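Local coordinates for lipase (Rhizopus niveus, PDB 1LGY), which hydrolyses the ester bonds of triacylglycerols and their partial glycerides, with strong preference for the 1 and 3 positions, releasing fatty acids, at residues A[74-79]-A[129-134]; A[93-98]-A[207-212]; A[147-152]-A[176-181]. One frame throughout, in Å; residues are numbered along the deposited sequence.

From the N terminus, the chain first enters contact 1 at strand 75-81 and closes it at the end of helix 110-133, where the crossover helix lies on the central sheet. Before that loop closes, residues 93-98 have opened contact 2, which ends only at 207-212; the two therefore cross, with centres about 32 Å apart on opposite sides of the molecule's centre. Contact 3 follows contact 1 in series and is nested inside contact 2, joining helix 146-161 to the loop after strand 170-175. Contacts 2 and 3 meet directly, since Val209 O lies 3.1 Å from Arg179 N, a probable hydrogen bond, so the loop after Asp204 is tied to the loop after strand 170-175.

Contact 1 of 3, residues A[74-79]-A[129-134]; sequences KTIYLV and EQLTAH
Ile76 meets helix 110-133 through one methyl group, a compact example of how a strand side chain packs against the last turn of a helix. Its CD1 presses on CD2 of Leu131 at 3.4 Å, tighter than usual for two carbons, and reaches CB of Gln130 at a more relaxed 4.1 Å. The torsions explain the reach: CG1 stands anti to the carbonyl carbon (chi1 -58°), and the extended second torsion (155°) carries CD1 outward from the strand to the helix. The CA atoms of Ile76 and Gln130 stay 7.6 Å apart, a gap that this methyl bridges. Leu131 does not aim its CB at the strand; its CD2 branch comes round to make the contact, while the same side chain also touches Val139 of the neighbouring strand.

Gln130 adds only its CB to the apolar patch. Beyond that carbon its chain bends (chi2 -80°), and OE1 receives a hydrogen bond from Arg69 NH1, so the buried carbonyl oxygen is satisfied from strand 63-70. The other side of the helix is looser: Glu129, Thr132 and Ala133 are exposed and make no contact with the strand. At the helix end His134 leaves helical geometry, and its ring stacks on Tyr137.

Strand 75-81 and strand 138-144 run parallel as neighbours in the sheet, and helix 110-133 lies between them in the chain. The arrangement is thus part of a beta-alpha-beta crossover, the connection on which the alpha/beta-hydrolase fold is built.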
# COMPACT_ATOMS: atom_id res chain seq x y z
N LYS A 74 -14.13 10.68 -9.41
CA LYS A 74 -14.02 11.53 -8.24
C LYS A 74 -13.03 11.00 -7.19
O LYS A 74 -13.33 10.83 -6.01
CB LYS A 74 -15.43 11.72 -7.66
CG LYS A 74 -16.24 12.52 -8.66
CD LYS A 74 -17.66 12.67 -8.19
CE LYS A 74 -18.45 13.36 -9.29
NZ LYS A 74 -18.30 14.81 -9.22
N THR A 75 -11.81 10.71 -7.64
CA THR A 75 -10.80 10.17 -6.76
C THR A 75 -9.48 10.83 -7.07
O THR A 75 -9.18 11.18 -8.20
CB THR A 75 -10.65 8.67 -6.96
OG1 THR A 75 -11.94 8.07 -6.91
CG2 THR A 75 -9.85 8.05 -5.84
N ILE A 76 -8.77 11.02 -5.98
CA ILE A 76 -7.42 11.52 -5.94
C ILE A 76 -6.69 10.32 -5.40
O ILE A 76 -6.96 9.88 -4.28
CB ILE A 76 -7.24 12.64 -4.95
CG1 ILE A 76 -8.17 13.75 -5.27
CG2 ILE A 76 -5.80 13.15 -5.01
CD1 ILE A 76 -8.41 14.52 -3.99
N TYR A 77 -5.78 9.79 -6.22
CA TYR A 77 -5.01 8.61 -5.90
C TYR A 77 -3.63 8.99 -5.41
O TYR A 77 -3.05 9.86 -6.04
CB TYR A 77 -4.83 7.74 -7.14
CG TYR A 77 -6.08 7.01 -7.62
CD1 TYR A 77 -6.45 5.81 -7.00
CD2 TYR A 77 -6.85 7.51 -8.66
CE1 TYR A 77 -7.58 5.12 -7.41
CE2 TYR A 77 -7.98 6.81 -9.09
CZ TYR A 77 -8.33 5.63 -8.46
OH TYR A 77 -9.44 4.94 -8.85
N LEU A 78 -3.08 8.38 -4.36
CA LEU A 78 -1.73 8.67 -3.94
C LEU A 78 -1.08 7.29 -4.11
O LEU A 78 -1.58 6.33 -3.52
CB LEU A 78 -1.70 9.02 -2.52
CG LEU A 78 -0.72 9.99 -1.87
CD1 LEU A 78 -0.78 9.65 -0.38
CD2 LEU A 78 0.70 9.91 -2.42
N VAL A 79 -0.02 7.13 -4.93
CA VAL A 79 0.49 5.79 -5.22
C VAL A 79 1.95 5.77 -4.91
O VAL A 79 2.66 6.68 -5.31
CB VAL A 79 0.24 5.45 -6.72
CG1 VAL A 79 0.89 4.15 -7.16
CG2 VAL A 79 -1.27 5.34 -6.93
N GLU A 129 -4.15 20.62 -1.65
CA GLU A 129 -4.55 21.48 -2.76
C GLU A 129 -5.63 20.84 -3.64
O GLU A 129 -6.61 21.49 -4.05
CB GLU A 129 -3.28 21.73 -3.49
CG GLU A 129 -3.17 22.77 -4.57
CD GLU A 129 -1.77 22.74 -5.16
OE1 GLU A 129 -0.85 23.19 -4.46
OE2 GLU A 129 -1.60 22.26 -6.30
N GLN A 130 -5.49 19.55 -3.95
CA GLN A 130 -6.56 18.94 -4.73
C GLN A 130 -7.85 18.73 -3.92
O GLN A 130 -8.94 18.70 -4.51
CB GLN A 130 -6.04 17.65 -5.29
CG GLN A 130 -4.87 17.90 -6.26
CD GLN A 130 -5.33 18.33 -7.64
OE1 GLN A 130 -6.08 17.64 -8.33
NE2 GLN A 130 -4.89 19.50 -8.07
N LEU A 131 -7.80 18.61 -2.59
CA LEU A 131 -9.06 18.50 -1.86
C LEU A 131 -9.74 19.88 -1.76
O LEU A 131 -10.97 19.91 -1.60
CB LEU A 131 -8.88 18.04 -0.47
CG LEU A 131 -8.47 16.68 -0.04
CD1 LEU A 131 -9.11 16.56 1.33
CD2 LEU A 131 -9.06 15.54 -0.83
N THR A 132 -8.98 21.00 -1.80
CA THR A 132 -9.54 22.37 -1.81
C THR A 132 -10.05 22.65 -3.24
O THR A 132 -11.05 23.33 -3.47
CB THR A 132 -8.44 23.44 -1.40
OG1 THR A 132 -8.06 23.22 -0.03
CG2 THR A 132 -8.96 24.86 -1.53
N ALA A 133 -9.39 22.10 -4.25
CA ALA A 133 -9.89 22.24 -5.60
C ALA A 133 -11.12 21.35 -5.78
O ALA A 133 -12.10 21.73 -6.42
CB ALA A 133 -8.82 21.81 -6.60
N HIS A 134 -11.12 20.19 -5.13
CA HIS A 134 -12.13 19.18 -5.33
C HIS A 134 -12.61 18.48 -4.08
O HIS A 134 -12.23 17.34 -3.80
CB HIS A 134 -11.62 18.11 -6.22
CG HIS A 134 -11.21 18.62 -7.55
ND1 HIS A 134 -9.97 18.90 -7.91
CD2 HIS A 134 -12.06 18.82 -8.59
CE1 HIS A 134 -10.03 19.27 -9.16
NE2 HIS A 134 -11.29 19.22 -9.56

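Contact 2 of 3, residues A[93-98]-A[207-212]; sequences IVFNFS and PHVPPQ
Phe95 carries this contact, laying its ring against Val209, Pro210 and Pro211. Ile93 comes first along the segment; it leans on His109 and directs its side chain toward the loop of 207-212, though CD1 stops 4.5 Å from Pro210 CG. Phe95 then sits at the centre of an inverse gamma turn, and its first torsion, with CG anti to its own carbonyl carbon (chi1 -55°), swings the ring toward the prolines of that loop.

Two carbons lie over the same ring face as CH-pi partners. Pro211 CD is 3.8 Å from the centroid of the Phe95 ring and 21° off the normal, set toward the rim, whereas Pro210 CA is slightly farther, at 4.2 Å. Pro210 also brings its CB to within 3.6 Å of Phe95 CD1. Val209 approaches obliquely, with CG1 3.5 Å from Phe95 CE1, and a cis peptide bond joins it to Pro210. Phe214 adds an edge-to-face contact with the same ring.

Residues 93-98 follow closely on helix 87-91, which probably corresponds to the mobile lid of related fungal lipases, while 207-212 belongs to the loop that follows the catalytic Asp204. The side chain of Val209 lies about 8 Å from that of Asp204, near the charge relay but not part of it.

Past the turn the chain enters strand 97-99, which pairs antiparallel with strand 107-109, and the ring of Phe97 stacks on that of Phe216.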
# COMPACT_ATOMS: atom_id res chain seq x y z
N ILE A 93 17.69 -5.70 4.85
CA ILE A 93 16.83 -4.86 5.69
C ILE A 93 17.32 -4.85 7.15
O ILE A 93 18.17 -5.67 7.50
CB ILE A 93 15.39 -5.44 5.45
CG1 ILE A 93 14.28 -4.65 6.11
CG2 ILE A 93 15.38 -6.83 6.01
CD1 ILE A 93 12.93 -5.20 5.66
N VAL A 94 16.94 -3.92 8.03
CA VAL A 94 17.30 -4.02 9.45
C VAL A 94 15.97 -4.07 10.19
O VAL A 94 15.11 -3.25 9.91
CB VAL A 94 18.08 -2.81 9.94
CG1 VAL A 94 18.49 -3.02 11.36
CG2 VAL A 94 19.34 -2.65 9.16
N PHE A 95 15.73 -5.00 11.13
CA PHE A 95 14.45 -5.09 11.80
C PHE A 95 14.56 -4.35 13.13
O PHE A 95 14.35 -4.91 14.21
CB PHE A 95 14.06 -6.50 12.08
CG PHE A 95 14.03 -7.47 10.90
CD1 PHE A 95 13.60 -7.06 9.62
CD2 PHE A 95 14.40 -8.79 11.13
CE1 PHE A 95 13.56 -8.01 8.59
CE2 PHE A 95 14.36 -9.72 10.09
CZ PHE A 95 13.94 -9.34 8.82
N ASN A 96 14.90 -3.07 13.05
CA ASN A 96 14.92 -2.21 14.19
C ASN A 96 13.80 -1.16 14.15
O ASN A 96 13.19 -0.92 13.12
CB ASN A 96 16.24 -1.54 14.24
CG ASN A 96 16.54 -0.60 13.10
OD1 ASN A 96 17.27 0.36 13.31
ND2 ASN A 96 16.05 -0.78 11.87
N PHE A 97 13.49 -0.50 15.26
CA PHE A 97 12.36 0.41 15.33
C PHE A 97 12.69 1.87 15.57
O PHE A 97 13.77 2.19 16.04
CB PHE A 97 11.46 0.03 16.46
CG PHE A 97 10.59 -1.20 16.34
CD1 PHE A 97 9.37 -1.09 15.67
CD2 PHE A 97 10.97 -2.40 16.93
CE1 PHE A 97 8.50 -2.18 15.60
CE2 PHE A 97 10.12 -3.47 16.86
CZ PHE A 97 8.89 -3.36 16.19
N SER A 98 11.73 2.74 15.25
CA SER A 98 11.74 4.16 15.62
C SER A 98 10.41 4.43 16.31
O SER A 98 9.42 3.70 16.16
CB SER A 98 11.77 5.13 14.45
OG SER A 98 13.03 5.19 13.81
N PRO A 207 4.80 -9.91 3.01
CA PRO A 207 3.92 -9.66 4.17
C PRO A 207 4.30 -10.38 5.46
O PRO A 207 3.69 -10.18 6.51
CB PRO A 207 2.54 -10.01 3.71
CG PRO A 207 2.64 -9.85 2.23
CD PRO A 207 4.02 -10.37 1.88
N HIS A 208 5.35 -11.20 5.36
CA HIS A 208 5.85 -11.99 6.46
C HIS A 208 7.12 -11.44 7.05
O HIS A 208 7.64 -11.97 8.03
CB HIS A 208 6.02 -13.41 5.94
CG HIS A 208 4.66 -14.02 5.59
ND1 HIS A 208 3.63 -14.17 6.43
CD2 HIS A 208 4.30 -14.51 4.36
CE1 HIS A 208 2.65 -14.73 5.75
NE2 HIS A 208 3.07 -14.93 4.52
N VAL A 209 7.62 -10.32 6.50
CA VAL A 209 8.84 -9.66 6.96
C VAL A 209 8.51 -8.22 7.36
O VAL A 209 7.62 -7.66 6.72
CB VAL A 209 9.86 -9.64 5.84
CG1 VAL A 209 11.18 -9.34 6.43
CG2 VAL A 209 9.95 -10.99 5.12
N PRO A 210 9.07 -7.52 8.35
CA PRO A 210 9.80 -8.01 9.52
C PRO A 210 9.03 -9.04 10.33
O PRO A 210 7.81 -8.93 10.38
CB PRO A 210 10.09 -6.76 10.25
CG PRO A 210 10.15 -5.71 9.19
CD PRO A 210 8.93 -6.07 8.45
N PRO A 211 9.55 -10.10 10.93
CA PRO A 211 8.68 -11.14 11.51
C PRO A 211 8.05 -10.83 12.88
O PRO A 211 8.35 -9.81 13.54
CB PRO A 211 9.58 -12.39 11.46
CG PRO A 211 11.02 -11.90 11.37
CD PRO A 211 10.94 -10.52 10.74
N GLN A 212 7.05 -11.63 13.32
CA GLN A 212 6.46 -11.36 14.64
C GLN A 212 7.45 -11.62 15.78
O GLN A 212 7.28 -11.07 16.88
CB GLN A 212 5.26 -12.20 14.89
CG GLN A 212 4.21 -11.84 13.88
CD GLN A 212 2.78 -12.19 14.21
OE1 GLN A 212 1.84 -11.66 13.62
NE2 GLN A 212 2.53 -13.09 15.15

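Contact 3 of 3, residues A[147-152]-A[176-181]; sequences GGAQAL and GGPRVG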
# COMPACT_ATOMS: atom_id res chain seq x y z
N GLY A 147 6.27 0.03 -1.22
CA GLY A 147 5.34 1.08 -1.48
C GLY A 147 4.11 0.95 -0.61
O GLY A 147 3.42 1.94 -0.41
N GLY A 148 3.84 -0.24 -0.09
CA GLY A 148 2.75 -0.54 0.85
C GLY A 148 3.03 -0.05 2.28
O GLY A 148 2.13 0.28 3.06
N ALA A 149 4.30 0.00 2.67
CA ALA A 149 4.59 0.56 3.95
C ALA A 149 4.38 2.05 3.87
O ALA A 149 3.84 2.61 4.82
CB ALA A 149 6.01 0.34 4.36
N GLN A 150 4.78 2.70 2.78
CA GLN A 150 4.60 4.12 2.63
C GLN A 150 3.15 4.52 2.60
O GLN A 150 2.80 5.56 3.18
CB GLN A 150 5.15 4.67 1.36
CG GLN A 150 6.59 4.41 1.02
CD GLN A 150 7.47 4.67 2.21
OE1 GLN A 150 7.53 5.77 2.76
NE2 GLN A 150 8.17 3.59 2.59
N ALA A 151 2.32 3.68 1.95
CA ALA A 151 0.91 3.95 1.82
C ALA A 151 0.22 3.90 3.16
O ALA A 151 -0.60 4.76 3.44
CB ALA A 151 0.17 2.95 0.96
N LEU A 152 0.58 2.94 4.02
CA LEU A 152 -0.07 2.88 5.30
C LEU A 152 0.34 4.05 6.16
O LEU A 152 -0.55 4.63 6.77
CB LEU A 152 0.26 1.58 5.95
CG LEU A 152 -0.27 1.43 7.38
CD1 LEU A 152 -1.77 1.57 7.44
CD2 LEU A 152 0.14 0.08 7.88
N GLY A 176 1.16 -7.08 -1.38
CA GLY A 176 2.58 -7.36 -1.10
C GLY A 176 3.20 -6.58 0.06
O GLY A 176 4.39 -6.67 0.30
N GLY A 177 2.42 -5.84 0.85
CA GLY A 177 2.95 -4.99 1.89
C GLY A 177 3.68 -5.71 3.02
O GLY A 177 3.16 -6.66 3.58
N PRO A 178 4.88 -5.27 3.40
CA PRO A 178 5.57 -5.65 4.62
C PRO A 178 4.90 -5.13 5.85
O PRO A 178 4.14 -4.15 5.78
CB PRO A 178 6.96 -5.09 4.48
CG PRO A 178 6.79 -3.89 3.60
CD PRO A 178 5.78 -4.44 2.59
N ARG A 179 5.20 -5.74 7.00
CA ARG A 179 4.74 -5.14 8.26
C ARG A 179 5.50 -3.85 8.51
O ARG A 179 6.63 -3.62 8.02
CB ARG A 179 4.99 -6.03 9.43
CG ARG A 179 4.29 -7.32 9.27
CD ARG A 179 4.63 -8.22 10.41
NE ARG A 179 3.72 -9.33 10.47
CZ ARG A 179 4.11 -10.55 10.14
NH1 ARG A 179 5.35 -10.81 9.72
NH2 ARG A 179 3.26 -11.55 10.29
N VAL A 180 4.83 -2.97 9.26
CA VAL A 180 5.33 -1.64 9.50
C VAL A 180 5.51 -1.33 10.98
O VAL A 180 6.40 -0.57 11.33
CB VAL A 180 4.35 -0.66 8.86
CG1 VAL A 180 4.85 0.76 9.06
CG2 VAL A 180 4.28 -0.84 7.34
N GLY A 181 4.73 -1.86 11.89
CA GLY A 181 4.87 -1.38 13.26
C GLY A 181 4.60 -2.45 14.27
O GLY A 181 4.20 -3.54 13.92
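This is a buried, wholly apolar helix-to-loop contact close to the catalytic serine, where Ala149 and Leu152 of helix 146-161 meet Pro178 and Val180 of the loop that follows strand 170-175. No hydrogen bond crosses it; the segments meet through small apolar groups, and their backbones come close at one end.

Val180 does most of the work on the loop side. Its CG2 branch, anti to the carbonyl carbon, rests 3.6 Å from Ala149 CB and 3.7 Å from Ala149 CA, so the methyl sits against the alanine's backbone as well as its side chain. The same branch meets Leu152 one helical turn further on, where CD2 lies at 4.3 Å; the first torsion of Leu152 (chi1 175°) sends its side chain out from the helix toward Val180. Pro178 joins more lightly, with CG 4.4 Å from Ala149 CB. Phe112 of helix 110-133 touches both Ala149 and Pro178, and Leu153 also packs on Val180.

Toward the start of the helix the packing changes character. Gly148 and Gly177 bring main chain against main chain, their CA atoms only 4.6 Å apart, an approach that depends on Gly148 having no side chain on the face turned to the loop. On the far side of the loop Arg179 turns away from the helix: its NE forms a salt bridge with Glu240, which probably balances the charge, and NH1 bonds to Pro210 O.

Gly147 belongs, with Gly143 and Ser145, to the GxSxG sequence, and the side chain of Pro178 is about 5 Å from that of Ser145. The loop therefore packs beside the nucleophile elbow, the tight strand-to-helix turn that presents the catalytic serine in alpha/beta-hydrolase lipases.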